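Local coordinates for protein CT009 (Chlamydia trachomatis, PDB 4GQM) that is of unknown function but carries a helix-turn-helix domain, consistent with DNA binding, and crystallises as a sub-domain-swapped dimer, at residues Phe18-Arg22 with Ala45-Gly49. Numbering follows the deposited sequence.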
loop_
_atom_site.group_PDB
_atom_site.type_symbol
_atom_site.label_atom_id
_atom_site.label_comp_id
_atom_site.label_asym_id
_atom_site.label_seq_id
_atom_site.Cartn_x
_atom_site.Cartn_y
_atom_site.Cartn_z
ATOM N N PHE A 18 -14.850 -0.386 13.214
ATOM C CA PHE A 18 -14.991 0.498 12.058
ATOM C C PHE A 18 -16.402 0.434 11.487
ATOM O O PHE A 18 -17.042 1.462 11.279
ATOM C CB PHE A 18 -13.956 0.159 10.974
ATOM C CG PHE A 18 -12.578 0.638 11.276
ATOM C CD1 PHE A 18 -12.249 1.966 11.100
ATOM C CD2 PHE A 18 -11.568 -0.226 11.612
ATOM C CE1 PHE A 18 -10.967 2.396 11.322
ATOM C CE2 PHE A 18 -10.257 0.243 11.840
ATOM C CZ PHE A 18 -9.981 1.538 11.714
ATOM N N ARG A 19 -16.896 -0.771 11.245
ATOM C CA ARG A 19 -18.209 -0.921 10.634
ATOM C C ARG A 19 -19.288 -0.303 11.518
ATOM O O ARG A 19 -20.182 0.398 11.033
ATOM C CB ARG A 19 -18.515 -2.386 10.375
ATOM C CG ARG A 19 -19.852 -2.662 9.694
ATOM C CD ARG A 19 -20.147 -4.213 9.795
ATOM N NE ARG A 19 -19.601 -5.033 8.727
ATOM C CZ ARG A 19 -18.482 -5.777 8.741
ATOM N NH1 ARG A 19 -17.642 -5.844 9.785
ATOM N NH2 ARG A 19 -18.205 -6.477 7.647
ATOM N N SER A 20 -19.241 -0.537 12.825
ATOM C CA SER A 20 -20.227 0.008 13.751
ATOM C C SER A 20 -20.262 1.517 13.695
ATOM O O SER A 20 -21.334 2.140 13.680
ATOM C CB SER A 20 -19.905 -0.416 15.175
ATOM O OG SER A 20 -20.129 -1.799 15.340
ATOM N N GLN A 21 -19.087 2.133 13.692
ATOM C CA GLN A 21 -19.007 3.587 13.665
ATOM C C GLN A 21 -19.495 4.163 12.342
ATOM O O GLN A 21 -20.194 5.176 12.306
ATOM C CB GLN A 21 -17.588 4.060 13.994
ATOM C CG GLN A 21 -17.176 3.782 15.435
ATOM C CD GLN A 21 -18.072 4.492 16.406
ATOM O OE1 GLN A 21 -18.149 5.714 16.373
ATOM N NE2 GLN A 21 -18.759 3.741 17.276
ATOM N N ARG A 22 -19.150 3.501 11.248
ATOM C CA ARG A 22 -19.665 3.897 9.945
ATOM C C ARG A 22 -21.190 3.813 9.878
ATOM O O ARG A 22 -21.870 4.721 9.384
ATOM C CB ARG A 22 -19.025 3.026 8.843
ATOM C CG ARG A 22 -19.528 3.376 7.461
ATOM C CD ARG A 22 -18.946 2.542 6.365
ATOM N NE ARG A 22 -19.087 1.103 6.544
ATOM C CZ ARG A 22 -20.164 0.403 6.214
ATOM N NH1 ARG A 22 -21.265 0.998 5.746
ATOM N NH2 ARG A 22 -20.138 -0.916 6.361
ATOM N N ALA A 45 -11.552 -4.747 3.219
ATOM C CA ALA A 45 -10.638 -5.663 3.886
ATOM C C ALA A 45 -10.474 -5.299 5.368
ATOM O O ALA A 45 -10.347 -6.191 6.214
ATOM C CB ALA A 45 -9.283 -5.658 3.169
ATOM N N ILE A 46 -10.440 -4.009 5.668
ATOM C CA ILE A 46 -10.402 -3.561 7.055
ATOM C C ILE A 46 -11.653 -4.048 7.788
ATOM O O ILE A 46 -11.565 -4.644 8.870
ATOM C CB ILE A 46 -10.288 -2.037 7.144
ATOM C CG1 ILE A 46 -8.908 -1.583 6.683
ATOM C CG2 ILE A 46 -10.575 -1.553 8.584
ATOM C CD1 ILE A 46 -8.811 -0.103 6.466
ATOM N N GLU A 47 -12.832 -3.799 7.229
ATOM C CA GLU A 47 -14.058 -4.174 7.949
ATOM C C GLU A 47 -14.193 -5.676 8.092
ATOM O O GLU A 47 -14.746 -6.148 9.091
ATOM C CB GLU A 47 -15.288 -3.535 7.321
ATOM C CG GLU A 47 -15.330 -2.039 7.517
ATOM C CD GLU A 47 -16.669 -1.406 7.248
ATOM O OE1 GLU A 47 -17.598 -2.110 6.796
ATOM O OE2 GLU A 47 -16.803 -0.191 7.538
ATOM N N ALA A 48 -13.684 -6.443 7.132
ATOM C CA ALA A 48 -13.739 -7.899 7.187
ATOM C C ALA A 48 -12.650 -8.485 8.056
ATOM O O ALA A 48 -12.655 -9.677 8.331
ATOM C CB ALA A 48 -13.599 -8.462 5.791
ATOM N N GLY A 49 -11.674 -7.684 8.430
ATOM C CA GLY A 49 -10.539 -8.172 9.211
ATOM C C GLY A 49 -9.703 -9.178 8.462
ATOM O O GLY A 49 -9.221 -10.158 9.024
#
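Two helical turns meet most closely at Arg19 and Glu47, whose CA atoms lie 5.9 Å apart. Helix 40-48 ends here in a Schellman motif: Gly49 turns the chain with positive phi, and its N bonds back to Ile46 O (3.1 Å). Glu47 extends toward helix 2-24, and its carboxylate receives Arg22 in a two-pronged salt bridge, NE to OE2 and NH2 to OE1, both 2.8 Å. Arg19 NH1 donates to Glu47 O (3.0 Å) and also makes a salt bridge to Glu16; one guanidinium face lies over Glu47 OE1, a nearness of charges with no N-H pointing at the oxygen. Beside these polar contacts the Phe18 ring packs on Ile46 (CD2 to CG2, 3.5 Å). The Arg22-Glu47 salt bridge joins helix 2-24 to helix 40-48, probably the second helix of the helix-turn-helix pair, and Leu29 of the first, 29-36, packs against both side chains. Tyr67 of the second subunit hydrogen-bonds Glu47 OE2 and stacks on Phe18, consistent with a swapped sub-domain completing the helical bundle.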